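Local coordinates for nitrogenase molybdenum-iron protein beta chain (PDB 4WES), which forms part of the nitrogenase complex, which reduces dinitrogen to ammonium at the expense of ATP, and shares an [8Fe-7S] cluster with the alpha chain, at residues G156-L161 against A250-K255; T238-L241 against S246-G249; G372-V377 against I390-G395; F406-F409 against M414-Y417. All coordinates share one frame; numbering follows the deposited sequence. Where two conformers were deposited one is given.

Contact 1 of 4, residues G156-L161 against A250-K255; sequences GIVNYL and AKTLEK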
loop_
_atom_site.group_PDB
_atom_site.type_symbol
_atom_site.label_atom_id
_atom_site.label_comp_id
_atom_site.label_asym_id
_atom_site.label_seq_id
_atom_site.Cartn_x
_atom_site.Cartn_y
_atom_site.Cartn_z
ATOM N N GLY B 156 -20.552 26.574 18.496
ATOM C CA GLY B 156 -20.611 26.721 19.960
ATOM C C GLY B 156 -19.366 27.322 20.565
ATOM O O GLY B 156 -19.432 28.152 21.472
ATOM N N ILE B 157 -18.213 26.919 20.061
ATOM C CA ILE B 157 -16.946 27.516 20.471
ATOM C C ILE B 157 -16.954 29.022 20.228
ATOM O O ILE B 157 -16.633 29.827 21.123
ATOM C CB ILE B 157 -15.766 26.862 19.712
ATOM C CG1 ILE B 157 -15.574 25.405 20.116
ATOM C CG2 ILE B 157 -14.492 27.667 19.910
ATOM C CD1 ILE B 157 -14.649 24.613 19.207
ATOM N N VAL B 158 -17.373 29.430 19.029
ATOM C CA VAL B 158 -17.447 30.866 18.714
ATOM C C VAL B 158 -18.434 31.579 19.632
ATOM O O VAL B 158 -18.138 32.640 20.204
ATOM C CB VAL B 158 -17.836 31.106 17.246
ATOM C CG1 VAL B 158 -18.031 32.594 16.981
ATOM C CG2 VAL B 158 -16.792 30.565 16.275
ATOM N N ASN B 159 -19.621 31.005 19.773
ATOM C CA ASN B 159 -20.683 31.620 20.569
ATOM C C ASN B 159 -20.219 31.921 21.986
ATOM O O ASN B 159 -20.476 33.005 22.508
ATOM C CB ASN B 159 -21.883 30.702 20.713
ATOM C CG ASN B 159 -22.781 30.642 19.483
ATOM O OD1 ASN B 159 -22.765 31.505 18.610
ATOM N ND2 ASN B 159 -23.587 29.580 19.424
ATOM N N TYR B 160 -19.523 30.985 22.621
ATOM C CA TYR B 160 -19.104 31.158 24.008
ATOM C C TYR B 160 -17.785 31.848 24.202
ATOM O O TYR B 160 -17.639 32.548 25.198
ATOM C CB TYR B 160 -19.012 29.788 24.693
ATOM C CG TYR B 160 -20.337 29.225 25.183
ATOM C CD1 TYR B 160 -21.189 28.522 24.336
ATOM C CD2 TYR B 160 -20.749 29.404 26.494
ATOM C CE1 TYR B 160 -22.387 28.003 24.792
ATOM C CE2 TYR B 160 -21.933 28.884 26.971
ATOM C CZ TYR B 160 -22.762 28.173 26.111
ATOM O OH TYR B 160 -23.922 27.647 26.615
ATOM N N LEU B 161 -16.826 31.648 23.285
ATOM C CA LEU B 161 -15.455 32.061 23.562
ATOM C C LEU B 161 -14.929 33.268 22.774
ATOM O O LEU B 161 -14.214 34.099 23.324
ATOM C CB LEU B 161 -14.515 30.872 23.390
ATOM C CG LEU B 161 -14.835 29.683 24.266
ATOM C CD1 LEU B 161 -13.824 28.587 24.011
ATOM C CD2 LEU B 161 -14.923 30.012 25.753
ATOM N N ALA B 250 -17.342 30.125 10.819
ATOM C CA ALA B 250 -16.736 31.337 10.246
ATOM C C ALA B 250 -17.739 32.484 10.161
ATOM O O ALA B 250 -17.419 33.643 10.500
ATOM C CB ALA B 250 -16.160 31.055 8.892
ATOM N N LYS B 251 -18.953 32.184 9.718
ATOM C CA LYS B 251 -20.013 33.177 9.626
ATOM C C LYS B 251 -20.447 33.683 10.998
ATOM O O LYS B 251 -20.743 34.876 11.178
ATOM C CB LYS B 251 -21.206 32.577 8.865
ATOM C CG LYS B 251 -20.954 32.328 7.396
ATOM C CD LYS B 251 -22.113 31.636 6.662
ATOM C CE LYS B 251 -21.795 31.512 5.180
ATOM N NZ LYS B 251 -22.883 30.835 4.413
ATOM N N THR B 252 -20.508 32.786 11.961
ATOM C CA THR B 252 -20.900 33.159 13.317
ATOM C C THR B 252 -19.857 34.124 13.896
ATOM O O THR B 252 -20.206 35.109 14.554
ATOM C CB THR B 252 -21.075 31.907 14.205
ATOM O OG1 THR B 252 -22.079 31.061 13.638
ATOM C CG2 THR B 252 -21.504 32.261 15.625
ATOM N N LEU B 253 -18.580 33.845 13.636
ATOM C CA LEU B 253 -17.498 34.696 14.097
ATOM C C LEU B 253 -17.545 36.072 13.424
ATOM O O LEU B 253 -17.257 37.104 14.051
ATOM C CB LEU B 253 -16.153 34.002 13.851
ATOM C CG LEU B 253 -14.924 34.722 14.402
ATOM C CD1 LEU B 253 -15.025 35.078 15.868
ATOM C CD2 LEU B 253 -13.695 33.869 14.134
ATOM N N GLU B 254 -17.904 36.105 12.131
ATOM C CA GLU B 254 -18.060 37.376 11.452
ATOM C C GLU B 254 -19.164 38.220 12.131
ATOM O O GLU B 254 -18.994 39.426 12.394
ATOM C CB GLU B 254 -18.360 37.194 9.964
ATOM C CG GLU B 254 -18.424 38.532 9.215
ATOM C CD GLU B 254 -18.832 38.424 7.764
ATOM O OE1 GLU B 254 -18.258 39.180 6.948
ATOM O OE2 GLU B 254 -19.723 37.593 7.440
ATOM N N LYS B 255 -20.289 37.582 12.436
ATOM C CA LYS B 255 -21.410 38.284 13.031
ATOM C C LYS B 255 -21.057 38.759 14.439
ATOM O O LYS B 255 -21.361 39.916 14.827
ATOM C CB LYS B 255 -22.638 37.395 13.086
ATOM C CG LYS B 255 -23.264 37.131 11.733
ATOM C CD LYS B 255 -24.361 36.091 11.857
ATOM C CE LYS B 255 -24.664 35.394 10.544
ATOM N NZ LYS B 255 -25.094 36.359 9.501
#
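Val158 pushes one methyl, CG1, against the backbone of the neighbouring helix, 3.6 Å from the CA of Leu253. What aims it there is its first torsion: with chi1 at 175°, CG1 stands opposite the backbone N and CG2 lies beside that N. CG1 therefore settles between two side chains, 3.9 Å from Leu253 CB and 3.7 Å from the methyl CG2 of Thr252. Of Leu253, the backbone N and CA come nearest to it, with CB and CD1 a little farther off.

Thr252 divides its two branches between different jobs. Its chi1 of -59° sends CG2 across to the helix of 156-161, while OG1 stays on its own helix and hydrogen-bonds to the carbonyl oxygen of Leu248; Gln155 adds a weak bond to the same hydroxyl. Asn159 starts out pointing past the contact, yet its amide end comes nearer, with OD1 3.3 Å from Thr252 CG2 and the two side chains crossing at about a right angle. The contact is small and made by packing, with this amide oxygen against a methyl at its solvent-exposed side.

The two short helical segments run nearly parallel, at 19°, with axes 9.0 Å apart. Lys256 ties them further by hydrogen-bonding the carbonyl oxygens of Val158 and Asn159. Helix 243-257 rests on strands 237-241 and 261-264 through Ala250, whereas helix 146-161 turns Tyr160 and Leu161 toward strand 133-136.

Contact 2 of 4, residues T238-L241 against S246-G249; sequences TLSL and SDLG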
loop_
_atom_site.group_PDB
_atom_site.type_symbol
_atom_site.label_atom_id
_atom_site.label_comp_id
_atom_site.label_asym_id
_atom_site.label_seq_id
_atom_site.Cartn_x
_atom_site.Cartn_y
_atom_site.Cartn_z
ATOM N N THR B 238 -10.791 34.976 8.736
ATOM C CA THR B 238 -10.968 33.547 8.947
ATOM C C THR B 238 -11.013 32.853 7.588
ATOM O O THR B 238 -11.792 33.242 6.732
ATOM C CB THR B 238 -12.273 33.262 9.722
ATOM O OG1 THR B 238 -12.257 33.936 10.988
ATOM C CG2 THR B 238 -12.478 31.765 9.905
ATOM N N LEU B 239 -10.204 31.810 7.433
ATOM C CA LEU B 239 -10.333 30.910 6.278
ATOM C C LEU B 239 -11.152 29.706 6.707
ATOM O O LEU B 239 -10.799 28.992 7.661
ATOM C CB LEU B 239 -8.969 30.468 5.769
ATOM C CG LEU B 239 -8.096 31.593 5.205
ATOM C CD1 LEU B 239 -6.784 31.083 4.642
ATOM C CD2 LEU B 239 -8.842 32.409 4.152
ATOM N N SER B 240 -12.275 29.503 6.009
ATOM C CA SER B 240 -13.185 28.379 6.267
ATOM C C SER B 240 -12.881 27.299 5.239
ATOM O O SER B 240 -13.169 27.494 4.059
ATOM C CB SER B 240 -14.617 28.905 6.088
ATOM O OG SER B 240 -15.513 27.836 6.249
ATOM N N LEU B 241 -12.261 26.195 5.668
ATOM C CA LEU B 241 -11.881 25.152 4.736
ATOM C C LEU B 241 -12.958 24.091 4.737
ATOM O O LEU B 241 -13.116 23.356 5.727
ATOM C CB LEU B 241 -10.555 24.529 5.109
ATOM C CG LEU B 241 -9.360 25.470 5.276
ATOM C CD1 LEU B 241 -8.069 24.703 5.451
ATOM C CD2 LEU B 241 -9.201 26.481 4.162
ATOM N N SER B 246 -17.208 24.018 8.035
ATOM C CA SER B 246 -16.510 25.163 8.582
ATOM C C SER B 246 -17.235 26.513 8.442
ATOM O O SER B 246 -16.940 27.453 9.200
ATOM C CB SER B 246 -15.125 25.280 7.941
ATOM O OG SER B 246 -14.397 24.078 8.144
ATOM N N ASP B 247 -18.164 26.638 7.482
ATOM C CA ASP B 247 -18.743 27.954 7.228
ATOM C C ASP B 247 -19.575 28.449 8.386
ATOM O O ASP B 247 -19.569 29.646 8.656
ATOM C CB ASP B 247 -19.611 27.950 5.972
ATOM C CG ASP B 247 -18.892 28.301 4.713
ATOM O OD1 ASP B 247 -17.668 28.459 4.698
ATOM O OD2 ASP B 247 -19.612 28.436 3.676
ATOM N N LEU B 248 -20.316 27.582 9.068
ATOM C CA LEU B 248 -21.188 28.068 10.128
ATOM C C LEU B 248 -20.367 28.784 11.196
ATOM O O LEU B 248 -20.705 29.880 11.645
ATOM C CB LEU B 248 -22.021 26.949 10.720
ATOM C CG LEU B 248 -22.974 27.387 11.838
ATOM C CD1 LEU B 248 -24.043 28.330 11.351
ATOM C CD2 LEU B 248 -23.624 26.168 12.490
ATOM N N GLY B 249 -19.268 28.172 11.599
ATOM C CA GLY B 249 -18.396 28.796 12.575
ATOM C C GLY B 249 -17.807 30.120 12.075
ATOM O O GLY B 249 -17.778 31.136 12.796
#
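The carboxylate of Asp247 is the flat group that meets Ser240: OG of Ser240 donates to Asp247 OD1 (2.7 Å), which accepts on its anti lone pair, the one facing away from OD2. Ser240 CB follows at 3.4 Å from the same oxygen. OD1 also takes a hydrogen bond from Thr263 OG1 on the adjoining strand, so two hydroxyls from neighbouring strands hold one carboxylate oxygen.

The second flat group is the carbonyl of Leu241, which receives the hydroxyl of Ser246. That bond, Ser246 OG to Leu241 O, measures 2.8 Å, but the donor sits above the carbonyl plane, 52° out of it, and misses the lone pairs. Ile175 offers its own carbonyl to the same hydroxyl in a weak bond.

Between these bonds the packing is close: Ser240 OG lies 3.1 Å from Ser246 CB. Chi1 of 177° sets this oxygen opposite the backbone N and carries it toward the helix. Ser246 turns its own OG back beside its backbone N, with chi1 at -57°, which puts it within bonding distance of Leu241 O, at the end of the strand. Each serine therefore spends its hydroxyl on a different link between strand and helix.

Strand 237-241, helix 243-257 and strand 261-264 form a beta-alpha-beta unit of a parallel sheet, and these bonds pin the start of the crossover helix to the C-terminal end of its first strand.

Contact 3 of 4, residues G372-V377 against I390-G395; sequences GDFFDV and ISNTYG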
loop_
_atom_site.group_PDB
_atom_site.type_symbol
_atom_site.label_atom_id
_atom_site.label_comp_id
_atom_site.label_asym_id
_atom_site.label_seq_id
_atom_site.Cartn_x
_atom_site.Cartn_y
_atom_site.Cartn_z
ATOM N N GLY B 372 -27.230 9.311 -0.819
ATOM C CA GLY B 372 -27.096 7.935 -1.308
ATOM C C GLY B 372 -26.319 7.119 -0.279
ATOM O O GLY B 372 -25.780 7.651 0.687
ATOM N N ASP B 373 -26.286 5.802 -0.512
ATOM C CA ASP B 373 -25.616 4.923 0.435
ATOM C C ASP B 373 -24.754 3.880 -0.284
ATOM O O ASP B 373 -24.660 3.868 -1.518
ATOM C CB ASP B 373 -26.637 4.331 1.427
ATOM C CG ASP B 373 -27.773 3.583 0.757
ATOM O OD1 ASP B 373 -27.522 2.860 -0.229
ATOM O OD2 ASP B 373 -28.906 3.680 1.267
ATOM N N PHE B 374 -24.051 3.051 0.486
ATOM C CA PHE B 374 -23.173 2.037 -0.096
ATOM C C PHE B 374 -23.946 0.969 -0.854
ATOM O O PHE B 374 -23.368 0.289 -1.685
ATOM C CB PHE B 374 -22.309 1.377 0.983
ATOM C CG PHE B 374 -21.112 2.176 1.462
ATOM C CD1 PHE B 374 -19.883 2.020 0.866
ATOM C CD2 PHE B 374 -21.210 3.084 2.506
ATOM C CE1 PHE B 374 -18.773 2.691 1.308
ATOM C CE2 PHE B 374 -20.104 3.786 2.954
ATOM C CZ PHE B 374 -18.887 3.590 2.336
ATOM N N PHE B 375 -25.225 0.772 -0.528
ATOM C CA PHE B 375 -26.039 -0.176 -1.296
ATOM C C PHE B 375 -26.299 0.376 -2.685
ATOM O O PHE B 375 -26.143 -0.364 -3.682
ATOM C CB PHE B 375 -27.323 -0.470 -0.503
ATOM C CG PHE B 375 -28.142 -1.618 -1.026
ATOM C CD1 PHE B 375 -28.045 -2.878 -0.474
ATOM C CD2 PHE B 375 -29.066 -1.425 -2.038
ATOM C CE1 PHE B 375 -28.829 -3.922 -0.905
ATOM C CE2 PHE B 375 -29.841 -2.485 -2.481
ATOM C CZ PHE B 375 -29.745 -3.725 -1.902
ATOM N N ASP B 376 -26.658 1.652 -2.773
ATOM C CA ASP B 376 -26.802 2.295 -4.095
ATOM C C ASP B 376 -25.562 2.099 -4.946
ATOM O O ASP B 376 -25.642 1.682 -6.106
ATOM C CB ASP B 376 -26.998 3.794 -3.940
ATOM C CG ASP B 376 -28.363 4.201 -3.380
ATOM O OD1 ASP B 376 -29.399 3.629 -3.797
ATOM O OD2 ASP B 376 -28.377 5.174 -2.585
ATOM N N VAL B 377 -24.381 2.441 -4.398
ATOM C CA VAL B 377 -23.211 2.439 -5.236
ATOM C C VAL B 377 -22.906 1.015 -5.698
ATOM O O VAL B 377 -22.461 0.805 -6.831
ATOM C CB VAL B 377 -22.023 3.130 -4.569
ATOM C CG1 VAL B 377 -20.791 3.056 -5.470
ATOM C CG2 VAL B 377 -22.351 4.589 -4.347
ATOM N N ILE B 390 -12.889 4.462 -3.738
ATOM C CA ILE B 390 -12.332 5.292 -2.670
ATOM C C ILE B 390 -13.424 5.587 -1.649
ATOM O O ILE B 390 -14.447 6.174 -1.995
ATOM C CB ILE B 390 -11.731 6.615 -3.201
ATOM C CG1 ILE B 390 -10.752 6.374 -4.356
ATOM C CG2 ILE B 390 -11.072 7.360 -2.058
ATOM C CD1 ILE B 390 -10.176 7.623 -4.937
ATOM N N SER B 391 -13.228 5.126 -0.415
ATOM C CA SER B 391 -14.231 5.303 0.612
ATOM C C SER B 391 -13.648 4.960 1.962
ATOM O O SER B 391 -12.499 4.534 2.065
ATOM C CB SER B 391 -15.464 4.388 0.372
ATOM O OG SER B 391 -15.177 3.013 0.665
ATOM N N ASN B 392 -14.490 5.033 3.002
ATOM C CA ASN B 392 -14.069 4.564 4.312
ATOM C C ASN B 392 -14.059 3.038 4.337
ATOM O O ASN B 392 -14.261 2.359 3.316
ATOM C CB ASN B 392 -14.957 5.175 5.403
ATOM C CG ASN B 392 -16.384 4.636 5.396
ATOM O OD1 ASN B 392 -16.653 3.534 4.937
ATOM N ND2 ASN B 392 -17.296 5.420 5.963
ATOM N N THR B 393 -13.788 2.458 5.518
ATOM C CA THR B 393 -13.645 1.013 5.658
ATOM C C THR B 393 -14.757 0.203 5.024
ATOM O O THR B 393 -14.524 -0.906 4.519
ATOM C CB THR B 393 -13.447 0.656 7.129
ATOM O OG1 THR B 393 -12.168 1.124 7.557
ATOM C CG2 THR B 393 -13.567 -0.815 7.445
ATOM N N TYR B 394 -15.989 0.699 5.085
ATOM C CA TYR B 394 -17.135 -0.104 4.638
ATOM C C TYR B 394 -17.142 -0.374 3.149
ATOM O O TYR B 394 -17.813 -1.306 2.704
ATOM C CB TYR B 394 -18.447 0.530 5.121
ATOM C CG TYR B 394 -18.585 0.390 6.615
ATOM C CD1 TYR B 394 -18.929 -0.838 7.172
ATOM C CD2 TYR B 394 -18.364 1.450 7.485
ATOM C CE1 TYR B 394 -19.031 -1.018 8.541
ATOM C CE2 TYR B 394 -18.475 1.270 8.854
ATOM C CZ TYR B 394 -18.816 0.068 9.382
ATOM O OH TYR B 394 -18.944 -0.106 10.740
ATOM N N GLY B 395 -16.342 0.355 2.382
ATOM C CA GLY B 395 -16.183 0.007 0.970
ATOM C C GLY B 395 -15.473 -1.316 0.744
ATOM O O GLY B 395 -15.555 -1.863 -0.343
#
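At the start of helix 374-383 the ring of Phe374 packs against the turn that follows strand 388-391. Tyr394 CB lies over one face in a CH-pi contact, 4.3 Å from the ring centroid and 15° off the normal. Ser391 meets the rim instead: its OG is in the ring plane, 3.7 Å from CE1. Gly395 N and Asn392 OD1 approach obliquely, the amide oxygen 3.4 Å from CZ.

Chi1 of 70° folds the side chain of Asn392 over its own backbone, letting OD1 accept from Tyr394 N at 2.9 Å in an Asx turn, while ND2 bonds to Phe411 O. The carbonyl of Asn392 takes two donors, Ser391 OG and Gly395 N, which tie the turn together beside the ring. Tyr394 leads its phenol away to the alpha chain, where it stacks on Trp84 of that chain and bonds to its carbonyl oxygen.

On the helix side Asp373 and Asp376 exchange backbone-to-carboxylate bonds: Asp376 N reaches Asp373 OD1 at 2.9 Å, and Asp373 N reaches Asp376 OD2. This reciprocal pair is a capping box, and it fixes the helix start from which Phe374 projects.

Contact 4 of 4, residues F406-F409 against M414-Y417; sequences FVRF and MDRY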
loop_
_atom_site.group_PDB
_atom_site.type_symbol
_atom_site.label_atom_id
_atom_site.label_comp_id
_atom_site.label_asym_id
_atom_site.label_seq_id
_atom_site.Cartn_x
_atom_site.Cartn_y
_atom_site.Cartn_z
ATOM N N PHE B 406 -8.781 -0.643 -4.127
ATOM C CA PHE B 406 -9.463 0.046 -3.045
ATOM C C PHE B 406 -8.521 0.954 -2.264
ATOM O O PHE B 406 -7.494 0.508 -1.768
ATOM C CB PHE B 406 -10.098 -0.992 -2.116
ATOM C CG PHE B 406 -10.838 -0.435 -0.920
ATOM C CD1 PHE B 406 -11.777 0.567 -1.056
ATOM C CD2 PHE B 406 -10.610 -0.955 0.354
ATOM C CE1 PHE B 406 -12.444 1.078 0.047
ATOM C CE2 PHE B 406 -11.279 -0.445 1.452
ATOM C CZ PHE B 406 -12.202 0.563 1.296
ATOM N N VAL B 407 -8.895 2.233 -2.126
ATOM C CA VAL B 407 -8.213 3.223 -1.326
ATOM C C VAL B 407 -9.085 3.627 -0.151
ATOM O O VAL B 407 -10.170 4.164 -0.352
ATOM C CB VAL B 407 -7.824 4.437 -2.167
ATOM C CG1 VAL B 407 -7.182 5.536 -1.323
ATOM C CG2 VAL B 407 -6.906 4.000 -3.311
ATOM N N ARG B 408 -8.569 3.415 1.049
ATOM C CA ARG B 408 -9.240 3.863 2.267
ATOM C C ARG B 408 -9.075 5.371 2.436
ATOM O O ARG B 408 -7.937 5.877 2.404
ATOM C CB ARG B 408 -8.684 3.122 3.465
ATOM C CG ARG B 408 -9.130 1.682 3.531
ATOM C CD ARG B 408 -8.330 0.865 4.533
ATOM N NE ARG B 408 -8.852 -0.496 4.625
ATOM C CZ ARG B 408 -8.599 -1.483 3.759
ATOM N NH1 ARG B 408 -7.768 -1.281 2.760
ATOM N NH2 ARG B 408 -9.232 -2.623 3.895
ATOM N N PHE B 409 -10.167 6.085 2.636
ATOM C CA PHE B 409 -10.167 7.552 2.672
ATOM C C PHE B 409 -11.319 8.007 3.538
ATOM O O PHE B 409 -12.388 7.388 3.528
ATOM C CB PHE B 409 -10.343 8.034 1.224
ATOM C CG PHE B 409 -10.387 9.526 1.037
ATOM C CD1 PHE B 409 -9.244 10.216 0.742
ATOM C CD2 PHE B 409 -11.572 10.198 1.109
ATOM C CE1 PHE B 409 -9.287 11.598 0.538
ATOM C CE2 PHE B 409 -11.627 11.565 0.902
ATOM C CZ PHE B 409 -10.489 12.267 0.625
ATOM N N MET B 414 -11.048 1.911 10.066
ATOM C CA MET B 414 -10.958 1.182 11.340
ATOM C C MET B 414 -10.147 -0.106 11.205
ATOM O O MET B 414 -10.118 -0.870 12.169
ATOM C CB MET B 414 -12.352 0.834 11.865
ATOM C CG MET B 414 -13.189 2.083 12.095
ATOM S SD MET B 414 -14.816 1.776 12.771
ATOM C CE MET B 414 -15.647 1.000 11.390
ATOM N N ASP B 415 -9.491 -0.309 10.072
ATOM C CA ASP B 415 -8.913 -1.604 9.786
ATOM C C ASP B 415 -7.467 -1.549 9.328
ATOM O O ASP B 415 -6.963 -2.557 8.859
ATOM C CB ASP B 415 -9.782 -2.395 8.790
ATOM C CG ASP B 415 -10.059 -1.677 7.477
ATOM O OD1 ASP B 415 -9.855 -0.435 7.381
ATOM O OD2 ASP B 415 -10.473 -2.391 6.535
ATOM N N ARG B 416 -6.810 -0.404 9.512
ATOM C CA ARG B 416 -5.384 -0.323 9.150
ATOM C C ARG B 416 -4.652 0.514 10.216
ATOM O O ARG B 416 -5.270 1.288 10.955
ATOM C CB ARG B 416 -5.168 0.244 7.772
ATOM C CG ARG B 416 -5.666 -0.639 6.619
ATOM C CD ARG B 416 -4.867 -1.945 6.503
ATOM N NE ARG B 416 -5.209 -2.769 5.351
ATOM C CZ ARG B 416 -6.199 -3.654 5.336
ATOM N NH1 ARG B 416 -7.020 -3.821 6.348
ATOM N NH2 ARG B 416 -6.401 -4.411 4.259
ATOM N N TYR B 417 -3.352 0.373 10.240
ATOM C CA TYR B 417 -2.522 0.991 11.289
ATOM C C TYR B 417 -1.599 2.016 10.684
ATOM O O TYR B 417 -0.800 1.732 9.807
ATOM C CB TYR B 417 -1.707 -0.073 12.015
ATOM C CG TYR B 417 -2.634 -0.930 12.838
ATOM C CD1 TYR B 417 -2.864 -0.658 14.148
ATOM C CD2 TYR B 417 -3.319 -2.022 12.287
ATOM C CE1 TYR B 417 -3.727 -1.371 14.923
ATOM C CE2 TYR B 417 -4.220 -2.735 13.043
ATOM C CZ TYR B 417 -4.432 -2.438 14.361
ATOM O OH TYR B 417 -5.297 -3.133 15.170
#
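Arg408 reaches Asp415 on a chain extended from CG to NE, while Arg416 bends at chi2, -66°, and brings its guanidinium back over that of Arg408. Asp415 carries its carboxylate between its own backbone N and carbonyl carbon, with chi1 at 56°, facing the arginine.

Arg408 grips it side-on: NE gives a 2.9 Å bond to Asp415 OD1, and NH2 one of the same length to OD2, which lies in the guanidinium plane. Both nitrogens come from above the carboxylate plane, which stands 53° from the guanidinium plane. A weak bond also runs from Arg408 NE to Asp415 OD2. Lys396 forms a salt bridge with OD2, and Thr393 donates a hydrogen bond to OD1.

The two guanidiniums stack at a slight tilt, Arg408 CZ 3.6 Å from Arg416 CZ; Phe406 CE2 lies over the opposite face of Arg408. Arg416 NH1 is fixed by a nearly straight 2.8 Å bond to Asp415 O. Asp443 and Glu446 of the second beta subunit form salt bridges with Arg416, probably offsetting the like charges.

Arg408, Asp415 and Arg416 form a salt-bridge network joining strand 406-408, outermost in its sheet within this chain, to the following loop at the beta-beta interface.

Overall arrangement
Along the chain contact 2 falls between the two segments of contact 1, and contacts 3 and 4 follow in turn. Contacts 1 and 2 share helix 243-257 and lie with centres 10 Å apart; contact 2 includes strand 237-241 of a four-stranded parallel sheet, and contact 1 lies farther along the helix, in the layer packed on that sheet. Contacts 3 and 4, centres 13 Å apart, belong to the five-stranded parallel sheet, where strands 388-391 and 406-408 are neighbours. The two pairs stand on opposite sides of the chain's centre, contacts 1 and 3 having centres 34 Å apart. The first pair touches no other chain; contacts 3 and 4 both meet the second beta subunit, and contact 3 also meets the alpha chain.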